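Local atomic coordinates of motility protein B (Helicobacter pylori, PDB entry 3CYP), a protein that probably forms, with MotA, the stator of the flagellar motor and anchors it to the cell wall through its periplasmic C-terminal domain. Residues R36-D46 against N106-D116. Sequence-based numbering, arbitrary orientation.
Sequences RVHINVRGFTD and NNRVEIFFSTD
The guanidinium of Arg-42 lies flat on the ring of Phe-112, planes 7° apart, with NH1 over the ring centre and 3.3 Å from Phe-112 CE2. Its chain, extended from CG to NE, carries CD across the same face in a CH-pi contact, while Asn-40 OD1 accepts a hydrogen bond from Arg-42 NE (2.7 Å), in the guanidinium plane, which helps fix the rotation of the group. A second cation-pi stack on this sheet face has Arg-108 over Phe-44, CZ 3.7 Å from the ring centroid. There a bend at chi2 (-87°) folds the arginine back over the ring, and NE and NH2 both grip Glu-110 OE1 from one side of the carboxylate plane. The other face is apolar: Val-41 CG1 presses on Val-109 CG1 (3.4 Å, tight), and Ile-39 CD1 reaches Phe-113 CD1. At one end Arg-36 NH1 and NH2 both donate to Asp-116 OD2 in a salt bridge; at the other, Asn-107 ND2 donates almost straight (177°) to Asp-46 OD2. Backbone hydrogen bonds join the antiparallel strands from His-38/Ser-114 to Arg-42/Glu-110. Helix 58-75 touches Val-109 through Arg-65, whose NH1 also hydrogen-bonds Phe-44 O and Asn-107 OD1. These are the two central strands of the mixed beta-sheet of an OmpA-like domain, the fold associated with peptidoglycan binding.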
loop_
_atom_site.group_PDB
_atom_site.type_symbol
_atom_site.label_atom_id
_atom_site.label_comp_id
_atom_site.label_asym_id
_atom_site.label_seq_id
_atom_site.Cartn_x
_atom_site.Cartn_y
_atom_site.Cartn_z
ATOM N N ARG B 36 -8.048 11.494 11.735
ATOM C CA ARG B 36 -8.680 11.696 10.438
ATOM C C ARG B 36 -7.686 12.095 9.351
ATOM O O ARG B 36 -8.073 12.187 8.179
ATOM C CB ARG B 36 -9.844 12.702 10.529
ATOM C CG ARG B 36 -11.065 12.091 11.141
ATOM C CD ARG B 36 -12.152 13.126 11.481
ATOM N NE ARG B 36 -12.608 13.899 10.333
ATOM C CZ ARG B 36 -12.348 15.185 10.125
ATOM N NH1 ARG B 36 -11.558 15.874 10.958
ATOM N NH2 ARG B 36 -12.863 15.787 9.062
ATOM N N VAL B 37 -6.440 12.361 9.733
ATOM C CA VAL B 37 -5.417 12.745 8.774
ATOM C C VAL B 37 -4.801 11.421 8.257
ATOM O O VAL B 37 -4.358 10.546 9.034
ATOM C CB VAL B 37 -4.291 13.651 9.402
ATOM C CG1 VAL B 37 -3.133 13.860 8.385
ATOM C CG2 VAL B 37 -4.872 14.995 9.928
ATOM N N HIS B 38 -4.750 11.278 6.942
ATOM C CA HIS B 38 -4.092 10.143 6.320
ATOM C C HIS B 38 -2.862 10.613 5.541
ATOM O O HIS B 38 -2.660 11.816 5.298
ATOM C CB HIS B 38 -5.062 9.384 5.433
ATOM C CG HIS B 38 -6.097 8.602 6.188
ATOM N ND1 HIS B 38 -6.576 7.393 5.733
ATOM C CD2 HIS B 38 -6.762 8.867 7.336
ATOM C CE1 HIS B 38 -7.446 6.912 6.616
ATOM N NE2 HIS B 38 -7.594 7.795 7.584
ATOM N N ILE B 39 -2.010 9.642 5.237
ATOM C CA ILE B 39 -0.698 9.866 4.638
ATOM C C ILE B 39 -0.588 9.025 3.370
ATOM O O ILE B 39 -0.857 7.823 3.409
ATOM C CB ILE B 39 0.379 9.385 5.629
ATOM C CG1 ILE B 39 0.282 10.210 6.928
ATOM C CG2 ILE B 39 1.793 9.369 4.966
ATOM C CD1 ILE B 39 0.719 11.561 6.790
ATOM N N ASN B 40 -0.154 9.642 2.275
ATOM C CA ASN B 40 0.085 8.958 0.965
ATOM C C ASN B 40 1.568 9.088 0.699
ATOM O O ASN B 40 2.103 10.193 0.655
ATOM C CB ASN B 40 -0.766 9.613 -0.153
ATOM C CG ASN B 40 -0.578 9.010 -1.496
ATOM O OD1 ASN B 40 -0.227 9.720 -2.458
ATOM N ND2 ASN B 40 -0.810 7.753 -1.599
ATOM N N VAL B 41 2.220 7.928 0.550
ATOM C CA VAL B 41 3.649 7.835 0.348
ATOM C C VAL B 41 3.824 7.690 -1.162
ATOM O O VAL B 41 3.401 6.676 -1.784
ATOM C CB VAL B 41 4.203 6.593 1.052
ATOM C CG1 VAL B 41 5.703 6.478 0.808
ATOM C CG2 VAL B 41 3.823 6.619 2.539
ATOM N N ARG B 42 4.389 8.744 -1.768
ATOM C CA ARG B 42 4.469 8.872 -3.223
ATOM C C ARG B 42 5.889 8.640 -3.710
ATOM O O ARG B 42 6.795 9.339 -3.289
ATOM C CB ARG B 42 4.060 10.282 -3.665
ATOM C CG ARG B 42 2.679 10.570 -3.297
ATOM C CD ARG B 42 2.188 11.825 -3.951
ATOM N NE ARG B 42 0.800 12.006 -3.566
ATOM C CZ ARG B 42 0.039 13.005 -3.970
ATOM N NH1 ARG B 42 0.539 13.963 -4.745
ATOM N NH2 ARG B 42 -1.216 13.059 -3.533
ATOM N N GLY B 43 6.034 7.750 -4.687
ATOM C CA GLY B 43 7.346 7.435 -5.257
ATOM C C GLY B 43 7.542 7.995 -6.656
ATOM O O GLY B 43 6.599 8.075 -7.451
ATOM N N PHE B 44 8.792 8.392 -6.938
ATOM C CA PHE B 44 9.160 9.017 -8.201
ATOM C C PHE B 44 10.536 8.537 -8.644
ATOM O O PHE B 44 11.326 7.998 -7.845
ATOM C CB PHE B 44 9.225 10.517 -8.096
ATOM C CG PHE B 44 8.000 11.176 -7.479
ATOM C CD1 PHE B 44 7.032 11.752 -8.301
ATOM C CD2 PHE B 44 7.840 11.246 -6.099
ATOM C CE1 PHE B 44 5.926 12.379 -7.762
ATOM C CE2 PHE B 44 6.744 11.918 -5.545
ATOM C CZ PHE B 44 5.783 12.470 -6.385
ATOM N N THR B 45 10.759 8.729 -9.947
ATOM C CA THR B 45 12.060 8.546 -10.600
ATOM C C THR B 45 12.417 9.715 -11.506
ATOM O O THR B 45 11.601 10.567 -11.828
ATOM C CB THR B 45 12.017 7.288 -11.521
ATOM O OG1 THR B 45 11.189 7.589 -12.659
ATOM C CG2 THR B 45 11.468 6.057 -10.773
ATOM N N ASP B 46 13.675 9.734 -11.925
ATOM C CA ASP B 46 14.094 10.519 -13.073
ATOM C C ASP B 46 13.639 9.813 -14.354
ATOM O O ASP B 46 12.911 8.800 -14.310
ATOM C CB ASP B 46 15.619 10.748 -13.043
ATOM C CG ASP B 46 16.436 9.471 -13.116
ATOM O OD1 ASP B 46 16.023 8.516 -13.786
ATOM O OD2 ASP B 46 17.537 9.440 -12.532
ATOM N N ASN B 106 15.296 13.744 -8.687
ATOM C CA ASN B 106 13.950 13.221 -9.004
ATOM C C ASN B 106 13.690 11.816 -8.489
ATOM O O ASN B 106 12.566 11.337 -8.536
ATOM C CB ASN B 106 13.676 13.309 -10.519
ATOM C CG ASN B 106 13.545 14.757 -11.014
ATOM O OD1 ASN B 106 13.047 15.622 -10.300
ATOM N ND2 ASN B 106 14.050 15.045 -12.236
ATOM N N ASN B 107 14.721 11.137 -8.011
ATOM C CA ASN B 107 14.608 9.804 -7.472
ATOM C C ASN B 107 14.322 9.933 -5.985
ATOM O O ASN B 107 15.232 10.041 -5.156
ATOM C CB ASN B 107 15.905 9.032 -7.730
ATOM C CG ASN B 107 16.129 8.820 -9.177
ATOM O OD1 ASN B 107 15.316 8.181 -9.838
ATOM N ND2 ASN B 107 17.174 9.453 -9.729
ATOM N N ARG B 108 13.037 9.933 -5.644
ATOM C CA ARG B 108 12.642 10.269 -4.271
ATOM C C ARG B 108 11.258 9.758 -3.934
ATOM O O ARG B 108 10.495 9.366 -4.797
ATOM C CB ARG B 108 12.734 11.787 -4.016
ATOM C CG ARG B 108 11.521 12.664 -4.337
ATOM C CD ARG B 108 11.460 13.126 -5.718
ATOM N NE ARG B 108 10.263 13.913 -6.044
ATOM C CZ ARG B 108 9.801 14.011 -7.276
ATOM N NH1 ARG B 108 10.431 13.415 -8.266
ATOM N NH2 ARG B 108 8.682 14.654 -7.529
ATOM N N VAL B 109 10.983 9.767 -2.642
ATOM C CA VAL B 109 9.637 9.483 -2.113
ATOM C C VAL B 109 9.243 10.731 -1.340
ATOM O O VAL B 109 10.065 11.291 -0.609
ATOM C CB VAL B 109 9.616 8.231 -1.256
ATOM C CG1 VAL B 109 8.328 8.196 -0.400
ATOM C CG2 VAL B 109 9.727 7.012 -2.109
ATOM N N GLU B 110 7.990 11.177 -1.559
ATOM C CA GLU B 110 7.406 12.354 -0.885
ATOM C C GLU B 110 6.244 11.910 -0.020
ATOM O O GLU B 110 5.510 10.983 -0.401
ATOM C CB GLU B 110 6.913 13.411 -1.903
ATOM C CG GLU B 110 8.029 13.923 -2.808
ATOM C CD GLU B 110 7.572 14.916 -3.830
ATOM O OE1 GLU B 110 8.439 15.410 -4.589
ATOM O OE2 GLU B 110 6.343 15.184 -3.926
ATOM N N ILE B 111 6.061 12.602 1.102
ATOM C CA ILE B 111 4.964 12.339 2.046
ATOM C C ILE B 111 3.881 13.397 1.819
ATOM O O ILE B 111 4.177 14.592 1.893
ATOM C CB ILE B 111 5.427 12.428 3.494
ATOM C CG1 ILE B 111 6.429 11.280 3.816
ATOM C CG2 ILE B 111 4.214 12.409 4.442
ATOM C CD1 ILE B 111 5.830 9.857 3.762
ATOM N N PHE B 112 2.674 12.943 1.475
ATOM C CA PHE B 112 1.507 13.801 1.338
ATOM C C PHE B 112 0.532 13.570 2.469
ATOM O O PHE B 112 0.205 12.422 2.812
ATOM C CB PHE B 112 0.875 13.600 -0.029
ATOM C CG PHE B 112 1.475 14.485 -1.078
ATOM C CD1 PHE B 112 2.793 14.300 -1.483
ATOM C CD2 PHE B 112 0.756 15.556 -1.636
ATOM C CE1 PHE B 112 3.359 15.131 -2.481
ATOM C CE2 PHE B 112 1.346 16.394 -2.615
ATOM C CZ PHE B 112 2.626 16.184 -3.014
ATOM N N PHE B 113 0.043 14.663 3.043
ATOM C CA PHE B 113 -0.960 14.606 4.106
ATOM C C PHE B 113 -2.340 14.865 3.486
ATOM O O PHE B 113 -2.496 15.768 2.656
ATOM C CB PHE B 113 -0.697 15.716 5.109
ATOM C CG PHE B 113 0.655 15.617 5.759
ATOM C CD1 PHE B 113 0.808 14.946 6.925
ATOM C CD2 PHE B 113 1.767 16.162 5.126
ATOM C CE1 PHE B 113 2.084 14.822 7.510
ATOM C CE2 PHE B 113 3.057 16.033 5.677
ATOM C CZ PHE B 113 3.203 15.387 6.861
ATOM N N SER B 114 -3.311 14.081 3.924
ATOM C CA SER B 114 -4.709 14.298 3.557
ATOM C C SER B 114 -5.415 14.787 4.837
ATOM O O SER B 114 -5.553 14.038 5.800
ATOM C CB SER B 114 -5.337 13.003 3.052
ATOM O OG SER B 114 -6.740 13.124 2.935
ATOM N N THR B 115 -5.869 16.027 4.797
ATOM C CA THR B 115 -6.354 16.671 5.989
ATOM C C THR B 115 -7.492 17.662 5.705
ATOM O O THR B 115 -7.515 18.292 4.651
ATOM C CB THR B 115 -5.207 17.452 6.677
ATOM O OG1 THR B 115 -5.697 18.044 7.880
ATOM C CG2 THR B 115 -4.614 18.521 5.739
ATOM N N ASP B 116 -8.383 17.794 6.661
ATOM C CA ASP B 116 -9.374 18.891 6.557
ATOM C C ASP B 116 -8.725 20.191 7.012
ATOM O O ASP B 116 -7.579 20.195 7.479
ATOM C CB ASP B 116 -10.695 18.536 7.244
ATOM C CG ASP B 116 -10.675 18.668 8.765
ATOM O OD1 ASP B 116 -9.779 19.290 9.334
ATOM O OD2 ASP B 116 -11.623 18.158 9.408
HETATM O O HOH W 1 -7.689 11.777 5.323
HETATM O O HOH W 2 9.627 12.564 -10.905
#